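Local atomic coordinates of secreted protein (PDB entry 5LXZ), a protein that binds copper and, as a galactose oxidase-like (AA5 family) metalloradical protein, probably acts as a copper radical oxidase. Residues M114-E119 against V148-A153; G130-G135 against R194-S199; E190-V195 against Y207-K212. The protein carries 1 engineered substitution. All blocks are in the same frame, centred on the assembly; numbering follows the deposited sequence. Where two conformers were deposited one is given.

Overall arrangement
All three contacts lie in the beta-barrel domain that GlxA carries beside its Kelch-motif region. Contacts 2 and 3 share strand 191-195, which pairs with 132-135 on one edge and with 206-210 on the other; their centres are about 10 Å apart. Contact 1 lies beside them and touches both through strand 111-118, its centre about 13 Å from that of contact 2 and 12 Å from that of contact 3. Phe133 and Tyr193 both meet Met114, and Phe133 also meets Val116, while strand 111-118 bonds directly to strand 206-210. In contact 3 the side chain of Gln211 is about 14 Å from a bound copper ion. A phosphate sits on Arg194, which contacts 2 and 3 share.

Contact 1. Residues M114-E119 against V148-A153; sequences MVVHNE and VLVPRA
Apolar packing joins the first half of this contact. Val116 and Val150 both turn toward the opposite segment and cross at about a right angle, CG1 of Val116 resting 3.7 Å from CG2 of Val150. The other methyl of Val150, CG1, anti to its backbone N (chi1 -169°), lies 3.5 Å from CB of Asn118 and also touches the carbonyl O of Val116. One valine thus fills the step between two alternate residues of a strand. Val148 adds a looser touch, its CG1 4.5 Å from Val116 CG2. Farther on, the CB of Ala153 sits 3.4 Å from the carbonyl O of Asn118 and closes the contact against the backbone at Glu119.

The polar part is a single bond. Asn118 has CG anti to its backbone N, which carries the amide across to the residues following strand 148-150, and ND2 donates to the carbonyl O of Pro151 at 3.0 Å. The bond is bent, 142° at the hydrogen, and the donor stands above the carbonyl plane. ND2 also donates to Lys123 O and OD1 accepts from Asn120 N, so three bonds fix the buried amide and its rotation.

The two strands are not paired: their axes come no closer than 8.1 Å and are inclined by 40°. Strand 111-118 bonds through its backbone to strands 164-177 and 206-210, whereas 148-150 pairs with 125-127, whose Leu127 meets both Val116 and Val148 and whose Ile125 meets Val150. The contact therefore packs the small two-stranded sheet of 125-127 and 148-150 against the main barrel sheet.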
loop_
_atom_site.group_PDB
_atom_site.type_symbol
_atom_site.label_atom_id
_atom_site.label_comp_id
_atom_site.label_asym_id
_atom_site.label_seq_id
_atom_site.Cartn_x
_atom_site.Cartn_y
_atom_site.Cartn_z
ATOM N N MET A 114 11.040 -0.199 -23.428
ATOM C CA MET A 114 12.397 0.244 -23.167
ATOM C C MET A 114 12.481 1.744 -23.355
ATOM O O MET A 114 12.039 2.272 -24.401
ATOM C CB MET A 114 13.326 -0.430 -24.177
ATOM C CG MET A 114 14.808 -0.161 -24.011
ATOM S SD MET A 114 15.493 -0.893 -22.517
ATOM C CE MET A 114 15.163 -2.628 -22.761
ATOM N N VAL A 115 13.026 2.449 -22.367
ATOM C CA VAL A 115 13.256 3.889 -22.503
ATOM C C VAL A 115 14.692 4.039 -22.925
ATOM O O VAL A 115 15.599 3.828 -22.142
ATOM C CB VAL A 115 12.976 4.649 -21.218
ATOM C CG1 VAL A 115 13.262 6.146 -21.410
ATOM C CG2 VAL A 115 11.555 4.377 -20.792
ATOM N N VAL A 116 14.928 4.426 -24.179
ATOM C CA VAL A 116 16.283 4.581 -24.652
ATOM C C VAL A 116 16.722 6.002 -24.346
ATOM O O VAL A 116 15.974 6.953 -24.606
ATOM C CB VAL A 116 16.410 4.269 -26.158
ATOM C CG1 VAL A 116 17.860 4.325 -26.610
ATOM C CG2 VAL A 116 15.725 2.944 -26.522
ATOM N N HIS A 117 17.927 6.112 -23.818
ATOM C CA HIS A 117 18.567 7.352 -23.415
ATOM C C HIS A 117 19.653 7.702 -24.419
ATOM O O HIS A 117 20.414 6.856 -24.793
ATOM C CB HIS A 117 19.221 7.195 -22.050
ATOM C CG HIS A 117 18.270 7.181 -20.912
ATOM N ND1 HIS A 117 17.283 6.228 -20.790
ATOM C CD2 HIS A 117 18.155 7.981 -19.835
ATOM C CE1 HIS A 117 16.592 6.454 -19.692
ATOM N NE2 HIS A 117 17.105 7.497 -19.086
ATOM N N ASN A 118 19.675 8.964 -24.866
ATOM C CA ASN A 118 20.740 9.474 -25.728
ATOM C C ASN A 118 21.377 10.658 -25.017
ATOM O O ASN A 118 20.735 11.706 -24.858
ATOM C CB ASN A 118 20.156 9.875 -27.067
ATOM C CG ASN A 118 21.185 10.518 -27.985
ATOM O OD1 ASN A 118 22.395 10.392 -27.796
ATOM N ND2 ASN A 118 20.686 11.192 -29.027
ATOM N N GLU A 119 22.629 10.472 -24.585
ATOM C CA GLU A 119 23.390 11.514 -23.907
ATOM C C GLU A 119 24.080 12.475 -24.886
ATOM O O GLU A 119 24.701 13.412 -24.455
ATOM C CB GLU A 119 24.445 10.888 -23.001
ATOM C CG GLU A 119 23.839 10.007 -21.919
ATOM C CD GLU A 119 24.831 9.620 -20.844
ATOM O OE1 GLU A 119 26.050 9.679 -21.091
ATOM O OE2 GLU A 119 24.373 9.249 -19.750
ATOM N N VAL A 148 13.226 3.058 -33.590
ATOM C CA VAL A 148 12.994 4.139 -32.668
ATOM C C VAL A 148 13.971 5.267 -32.910
ATOM O O VAL A 148 15.196 5.037 -33.074
ATOM C CB VAL A 148 13.057 3.700 -31.176
ATOM C CG1 VAL A 148 14.418 3.106 -30.807
ATOM C CG2 VAL A 148 12.664 4.865 -30.242
ATOM N N LEU A 149 13.410 6.466 -32.897
ATOM C CA LEU A 149 14.125 7.702 -33.040
ATOM C C LEU A 149 14.310 8.282 -31.662
ATOM O O LEU A 149 13.342 8.688 -31.015
ATOM C CB LEU A 149 13.321 8.681 -33.893
ATOM C CG LEU A 149 13.908 10.090 -33.962
ATOM C CD1 LEU A 149 15.223 10.000 -34.723
ATOM C CD2 LEU A 149 12.937 11.050 -34.642
ATOM N N VAL A 150 15.555 8.315 -31.203
ATOM C CA VAL A 150 15.861 8.850 -29.904
ATOM C C VAL A 150 16.418 10.234 -30.127
ATOM O O VAL A 150 17.461 10.362 -30.778
ATOM C CB VAL A 150 16.910 8.000 -29.152
ATOM C CG1 VAL A 150 16.969 8.463 -27.698
ATOM C CG2 VAL A 150 16.608 6.520 -29.265
ATOM N N PRO A 151 15.729 11.260 -29.614
ATOM C CA PRO A 151 16.172 12.632 -29.928
ATOM C C PRO A 151 17.512 12.942 -29.326
ATOM O O PRO A 151 17.976 12.265 -28.380
ATOM C CB PRO A 151 15.111 13.539 -29.291
ATOM C CG PRO A 151 14.053 12.636 -28.732
ATOM C CD PRO A 151 14.544 11.228 -28.733
ATOM N N ARG A 152 18.142 13.980 -29.867
ATOM C CA ARG A 152 19.324 14.554 -29.271
ATOM C C ARG A 152 19.046 14.900 -27.824
ATOM O O ARG A 152 17.923 15.211 -27.455
ATOM C CB ARG A 152 19.769 15.825 -30.037
ATOM C CG ARG A 152 18.895 17.050 -29.855
ATOM C CD ARG A 152 19.294 18.163 -30.823
ATOM N NE ARG A 152 18.852 19.467 -30.324
ATOM C CZ ARG A 152 17.731 20.087 -30.696
ATOM N NH1 ARG A 152 16.926 19.531 -31.592
ATOM N NH2 ARG A 152 17.414 21.270 -30.178
ATOM N N ALA A 153 20.086 14.823 -27.005
ATOM C CA ALA A 153 20.069 15.382 -25.681
ATOM C C ALA A 153 19.859 16.889 -25.801
ATOM O O ALA A 153 20.372 17.495 -26.721
ATOM C CB ALA A 153 21.361 15.069 -24.960
#

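Contact 2. Residues G130-G135 against R194-S199; sequences GTKFTG and RVQGLS. With PO4 (phosphate ion), chain F.
Strands 132-135 and 194-195 run antiparallel, with Thr134 and Arg194 as a hydrogen-bonded pair (Arg194 N to Thr134 O 2.8 Å) and Phe133 and Val195 as a non-hydrogen-bonded one; Gln196 N to Lys132 O, 2.9 Å and nearly straight at 167°, carries the pairing to the type II turn of Val195-Leu198. A water joins Lys132 N to Gln196 O beyond it.

Gln196, extended beyond CG, crosses Lys132 obliquely, and its NE2 donates to Thr134 OG1 at 2.8 Å with the hydroxyl in the amide plane. Its OE1 lies 3.4 Å from Lys132 CD. An alanine here, lacking the amide, would probably leave Thr134 less firmly held and Lys132 less well packed along its CB and CD. On the same face Arg194, bent at chi3, grips a phosphate, probably from the crystallisation liquor, through NE (2.8 Å to O2, 173°) and NH2.

Turned to the other face, Val195 touches Thr131 CG2 with CG1 (3.6 Å) and the Phe133 ring with CG2. Leu127 of strand 125-127 covers Phe133 and Val195, Met114 and Val116 of strand 111-118 also meet Phe133, and strand 141-144 pairs along the far edge of 132-135.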
loop_
_atom_site.group_PDB
_atom_site.type_symbol
_atom_site.label_atom_id
_atom_site.label_comp_id
_atom_site.label_asym_id
_atom_site.label_seq_id
_atom_site.Cartn_x
_atom_site.Cartn_y
_atom_site.Cartn_z
ATOM N N GLY A 130 14.798 -4.775 -34.648
ATOM C CA GLY A 130 15.685 -5.892 -34.437
ATOM C C GLY A 130 16.925 -5.525 -33.634
ATOM O O GLY A 130 17.808 -6.360 -33.463
ATOM N N THR A 131 16.948 -4.317 -33.081
ATOM C CA THR A 131 18.008 -3.933 -32.138
ATOM C C THR A 131 17.864 -4.781 -30.872
ATOM O O THR A 131 16.758 -4.927 -30.337
ATOM C CB THR A 131 17.950 -2.438 -31.829
ATOM O OG1 THR A 131 18.258 -1.691 -33.009
ATOM C CG2 THR A 131 18.942 -2.001 -30.719
ATOM N N LYS A 132 19.006 -5.291 -30.404
ATOM C CA LYS A 132 19.084 -6.119 -29.205
ATOM C C LYS A 132 19.543 -5.284 -28.035
ATOM O O LYS A 132 20.473 -4.485 -28.159
ATOM C CB LYS A 132 20.066 -7.241 -29.409
ATOM C CG LYS A 132 19.542 -8.362 -30.285
ATOM C CD LYS A 132 20.602 -9.401 -30.581
ATOM C CE LYS A 132 20.012 -10.585 -31.337
ATOM N NZ LYS A 132 20.974 -11.715 -31.257
ATOM N N PHE A 133 18.843 -5.451 -26.907
ATOM C CA PHE A 133 19.103 -4.720 -25.673
ATOM C C PHE A 133 19.368 -5.784 -24.642
ATOM O O PHE A 133 18.551 -6.683 -24.481
ATOM C CB PHE A 133 17.871 -3.937 -25.263
ATOM C CG PHE A 133 17.490 -2.851 -26.196
ATOM C CD1 PHE A 133 16.663 -3.132 -27.284
ATOM C CD2 PHE A 133 17.908 -1.542 -25.980
ATOM C CE1 PHE A 133 16.285 -2.106 -28.139
ATOM C CE2 PHE A 133 17.522 -0.506 -26.842
ATOM C CZ PHE A 133 16.711 -0.810 -27.917
ATOM N N THR A 134 20.495 -5.694 -23.920
ATOM C CA THR A 134 20.879 -6.736 -22.949
ATOM C C THR A 134 21.042 -6.093 -21.570
ATOM O O THR A 134 21.741 -5.107 -21.426
ATOM C CB THR A 134 22.151 -7.453 -23.390
ATOM O OG1 THR A 134 21.913 -8.027 -24.679
ATOM C CG2 THR A 134 22.538 -8.542 -22.453
ATOM N N GLY A 135 20.394 -6.677 -20.560
ATOM C CA GLY A 135 20.412 -6.090 -19.232
ATOM C C GLY A 135 21.798 -6.246 -18.639
ATOM O O GLY A 135 22.353 -7.356 -18.556
ATOM N N ARG A 194 22.369 -2.537 -22.334
ATOM C CA ARG A 194 23.355 -2.252 -23.357
ATOM C C ARG A 194 22.706 -2.434 -24.725
ATOM O O ARG A 194 22.020 -3.380 -24.937
ATOM C CB ARG A 194 24.555 -3.205 -23.197
ATOM C CG ARG A 194 25.795 -2.708 -23.957
ATOM C CD ARG A 194 26.937 -3.721 -23.870
ATOM N NE ARG A 194 26.719 -4.869 -24.726
ATOM C CZ ARG A 194 27.057 -4.951 -26.016
ATOM N NH1 ARG A 194 27.571 -3.914 -26.640
ATOM N NH2 ARG A 194 26.823 -6.065 -26.687
ATOM N N VAL A 195 22.942 -1.491 -25.636
ATOM C CA VAL A 195 22.473 -1.608 -27.011
ATOM C C VAL A 195 23.523 -2.314 -27.835
ATOM O O VAL A 195 24.617 -1.780 -28.039
ATOM C CB VAL A 195 22.213 -0.224 -27.614
ATOM C CG1 VAL A 195 21.688 -0.369 -29.050
ATOM C CG2 VAL A 195 21.231 0.543 -26.745
ATOM N N GLN A 196 23.206 -3.517 -28.285
ATOM C CA GLN A 196 24.176 -4.302 -29.052
ATOM C C GLN A 196 24.448 -3.666 -30.423
ATOM O O GLN A 196 23.548 -3.162 -31.068
ATOM C CB GLN A 196 23.688 -5.717 -29.261
ATOM C CG GLN A 196 23.552 -6.510 -27.981
ATOM C CD GLN A 196 23.369 -7.994 -28.219
ATOM O OE1 GLN A 196 23.666 -8.533 -29.319
ATOM N NE2 GLN A 196 22.890 -8.678 -27.203
ATOM N N GLY A 197 25.712 -3.687 -30.829
ATOM C CA GLY A 197 26.098 -3.212 -32.155
ATOM C C GLY A 197 26.578 -1.789 -32.238
ATOM O O GLY A 197 27.069 -1.400 -33.274
ATOM N N LEU A 198 26.456 -1.010 -31.164
ATOM C CA LEU A 198 27.070 0.302 -31.101
ATOM C C LEU A 198 28.517 0.197 -30.571
ATOM O O LEU A 198 28.863 -0.732 -29.825
ATOM C CB LEU A 198 26.262 1.207 -30.179
ATOM C CG LEU A 198 24.770 1.386 -30.476
ATOM C CD1 LEU A 198 24.184 2.374 -29.480
ATOM C CD2 LEU A 198 24.527 1.902 -31.894
ATOM N N SER A 199 29.349 1.175 -30.919
ATOM C CA SER A 199 30.720 1.240 -30.408
ATOM C C SER A 199 31.076 2.683 -30.153
ATOM O O SER A 199 30.308 3.593 -30.494
ATOM C CB SER A 199 31.727 0.597 -31.382
ATOM O OG SER A 199 31.488 1.020 -32.713
HETATM P P PO4 F . 26.442 -8.402 -23.751
HETATM O O1 PO4 F . 26.699 -8.549 -25.245
HETATM O O2 PO4 F . 25.699 -7.128 -23.503
HETATM O O3 PO4 F . 25.684 -9.655 -23.290
HETATM O O4 PO4 F . 27.734 -8.392 -23.026
HETATM O O HOH W 1 21.436 -4.718 -31.938
#

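Contact 3. Residues E190-V195 against Y207-K212; sequences EDNYRV and YGIAQK. With PO4 (phosphate ion), chain F; EDO (1,2-ethanediol), chain Q.
Strands 191-195 and 207-210 are antiparallel neighbours, their axes 4.4 Å apart at closest approach and 148° between directions. Asp191 with Ala210 and Tyr193 with Gly208 are hydrogen-bonded pairs, each closed by two bonds; Asn192 with Ile209 is the non-hydrogen-bonded pair between them. The two pairs differ: Tyr193 N to Gly208 O is short (2.7 Å), with the donor above the carbonyl plane, while Gly208 N meets Tyr193 O on a lone pair, and the bonds at Ala210 run nearly along the C=O axes. Gly208 lies close under Tyr193, and a CB on it would be only 3.4 Å from Tyr193 CB.

On the face of Tyr193 and Ala210, ring atom CE1 touches the methyl CB at 3.8 Å. The phenol OH reaches a water, in the ring plane and 2.6 Å away, that donates to Gln211 O; Asn138 also bonds this hydroxyl.

Across the sheet Asn192 holds CG anti to its backbone N, laying its amide at 20° to the Tyr207 ring, ND2 3.5 Å from CD2. The same tyrosine ring stacks with His117. Ile209 CD1 lies 3.7 Å from the same ND2, while OD1 is taken by Lys136.

Beyond the strands, Gln211 bends at chi2 so that NE2 donates to Glu190 OE1 at 2.9 Å, from above a carboxylate turned 90° to the amide; Gln211 OE1 accepts from Gly319 N. Ethanediol, probably from the crystallisation liquor, bonds Glu190 OE2.

These are consecutive antiparallel strands, joined through helix 200-205, in the curled sheet of the GlxA beta-barrel domain, with Gln211 and Lys212, salt-bridged to Glu375, tying its end to the loops beyond.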
loop_
_atom_site.group_PDB
_atom_site.type_symbol
_atom_site.label_atom_id
_atom_site.label_comp_id
_atom_site.label_asym_id
_atom_site.label_seq_id
_atom_site.Cartn_x
_atom_site.Cartn_y
_atom_site.Cartn_z
ATOM N N GLU A 190 13.856 -3.224 -12.622
ATOM C CA GLU A 190 14.508 -2.324 -13.548
ATOM C C GLU A 190 15.943 -2.759 -13.825
ATOM O O GLU A 190 16.671 -3.167 -12.916
ATOM C CB GLU A 190 14.546 -0.942 -12.927
ATOM C CG GLU A 190 15.213 0.142 -13.761
ATOM C CD GLU A 190 15.344 1.442 -13.007
ATOM O OE1 GLU A 190 14.296 1.916 -12.534
ATOM O OE2 GLU A 190 16.484 1.987 -12.945
ATOM N N ASP A 191 16.390 -2.568 -15.056
ATOM C CA ASP A 191 17.793 -2.691 -15.384
ATOM C C ASP A 191 18.167 -1.634 -16.432
ATOM O O ASP A 191 17.298 -1.023 -17.022
ATOM C CB ASP A 191 18.173 -4.114 -15.832
ATOM C CG ASP A 191 19.641 -4.453 -15.620
ATOM O OD1 ASP A 191 20.438 -3.619 -15.052
ATOM O OD2 ASP A 191 20.012 -5.586 -16.016
ATOM N N ASN A 192 19.462 -1.422 -16.548
ATOM C CA ASN A 192 20.089 -0.616 -17.575
ATOM C C ASN A 192 20.547 -1.575 -18.638
ATOM O O ASN A 192 21.201 -2.609 -18.321
ATOM C CB ASN A 192 21.264 0.144 -16.955
ATOM C CG ASN A 192 21.953 1.088 -17.887
ATOM O OD1 ASN A 192 22.356 0.725 -18.966
ATOM N ND2 ASN A 192 22.213 2.298 -17.390
ATOM N N TYR A 193 20.218 -1.272 -19.885
ATOM C CA TYR A 193 20.394 -2.190 -20.990
ATOM C C TYR A 193 21.435 -1.682 -21.953
ATOM O O TYR A 193 21.369 -0.533 -22.365
ATOM C CB TYR A 193 19.066 -2.403 -21.752
ATOM C CG TYR A 193 18.138 -3.276 -20.957
ATOM C CD1 TYR A 193 17.432 -2.755 -19.867
ATOM C CD2 TYR A 193 18.008 -4.613 -21.214
ATOM C CE1 TYR A 193 16.610 -3.553 -19.094
ATOM C CE2 TYR A 193 17.208 -5.435 -20.442
ATOM C CZ TYR A 193 16.498 -4.908 -19.372
ATOM O OH TYR A 193 15.737 -5.771 -18.579
ATOM N N ARG A 194 22.369 -2.537 -22.334
ATOM C CA ARG A 194 23.355 -2.252 -23.357
ATOM C C ARG A 194 22.706 -2.434 -24.725
ATOM O O ARG A 194 22.020 -3.380 -24.937
ATOM C CB ARG A 194 24.555 -3.205 -23.197
ATOM C CG ARG A 194 25.795 -2.708 -23.957
ATOM C CD ARG A 194 26.937 -3.721 -23.870
ATOM N NE ARG A 194 26.719 -4.869 -24.726
ATOM C CZ ARG A 194 27.057 -4.951 -26.016
ATOM N NH1 ARG A 194 27.571 -3.914 -26.640
ATOM N NH2 ARG A 194 26.823 -6.065 -26.687
ATOM N N VAL A 195 22.942 -1.491 -25.636
ATOM C CA VAL A 195 22.473 -1.608 -27.011
ATOM C C VAL A 195 23.523 -2.314 -27.835
ATOM O O VAL A 195 24.617 -1.780 -28.039
ATOM C CB VAL A 195 22.213 -0.224 -27.614
ATOM C CG1 VAL A 195 21.688 -0.369 -29.050
ATOM C CG2 VAL A 195 21.231 0.543 -26.745
ATOM N N TYR A 207 21.913 4.128 -24.121
ATOM C CA TYR A 207 21.569 2.913 -23.329
ATOM C C TYR A 207 20.086 2.903 -23.054
ATOM O O TYR A 207 19.404 3.903 -23.225
ATOM C CB TYR A 207 22.356 2.891 -22.019
ATOM C CG TYR A 207 22.117 4.072 -21.148
ATOM C CD1 TYR A 207 22.845 5.258 -21.334
ATOM C CD2 TYR A 207 21.134 4.061 -20.177
ATOM C CE1 TYR A 207 22.602 6.349 -20.549
ATOM C CE2 TYR A 207 20.888 5.169 -19.393
ATOM C CZ TYR A 207 21.617 6.312 -19.594
ATOM O OH TYR A 207 21.353 7.397 -18.775
ATOM N N GLY A 208 19.577 1.765 -22.593
ATOM C CA GLY A 208 18.172 1.623 -22.298
ATOM C C GLY A 208 17.943 1.502 -20.814
ATOM O O GLY A 208 18.859 1.066 -20.084
ATOM N N ILE A 209 16.789 1.933 -20.387
ATOM C CA ILE A 209 16.276 1.611 -19.029
ATOM C C ILE A 209 14.898 1.031 -19.176
ATOM O O ILE A 209 14.043 1.621 -19.830
ATOM C CB ILE A 209 16.214 2.834 -18.102
ATOM C CG1 ILE A 209 17.588 3.486 -17.992
ATOM C CG2 ILE A 209 15.664 2.432 -16.721
ATOM C CD1 ILE A 209 18.564 2.823 -17.068
ATOM N N ALA A 210 14.625 -0.108 -18.536
ATOM C CA ALA A 210 13.307 -0.663 -18.568
ATOM C C ALA A 210 12.983 -1.167 -17.188
ATOM O O ALA A 210 13.882 -1.641 -16.505
ATOM C CB ALA A 210 13.230 -1.812 -19.540
ATOM N N GLN A 211 11.716 -1.091 -16.835
ATOM C CA GLN A 211 11.174 -1.822 -15.706
ATOM C C GLN A 211 10.991 -3.274 -16.081
ATOM O O GLN A 211 11.557 -3.737 -17.090
ATOM C CB GLN A 211 9.864 -1.182 -15.251
ATOM C CG GLN A 211 9.995 0.258 -14.867
ATOM C CD GLN A 211 10.970 0.466 -13.750
ATOM O OE1 GLN A 211 11.019 -0.321 -12.786
ATOM N NE2 GLN A 211 11.817 1.460 -13.907
ATOM N N LYS A 212 10.269 -4.043 -15.298
ATOM C CA LYS A 212 10.052 -5.448 -15.613
ATOM C C LYS A 212 9.602 -5.663 -17.058
ATOM O O LYS A 212 8.737 -4.949 -17.573
ATOM C CB LYS A 212 9.084 -6.104 -14.658
ATOM C CG LYS A 212 7.685 -5.590 -14.718
ATOM C CD LYS A 212 6.711 -6.551 -14.039
ATOM C CE LYS A 212 5.295 -6.115 -14.418
ATOM N NZ LYS A 212 4.232 -7.036 -13.930
HETATM P P PO4 F . 26.442 -8.402 -23.751
HETATM O O1 PO4 F . 26.699 -8.549 -25.245
HETATM O O2 PO4 F . 25.699 -7.128 -23.503
HETATM O O3 PO4 F . 25.684 -9.655 -23.290
HETATM O O4 PO4 F . 27.734 -8.392 -23.026
HETATM C C1 EDO Q . 19.023 3.823 -10.066
HETATM O O1 EDO Q . 19.570 3.209 -8.902
HETATM C C2 EDO Q . 17.771 3.040 -10.394
HETATM O O2 EDO Q . 16.834 3.701 -11.238
HETATM O O HOH W 2 13.986 -4.992 -16.766
#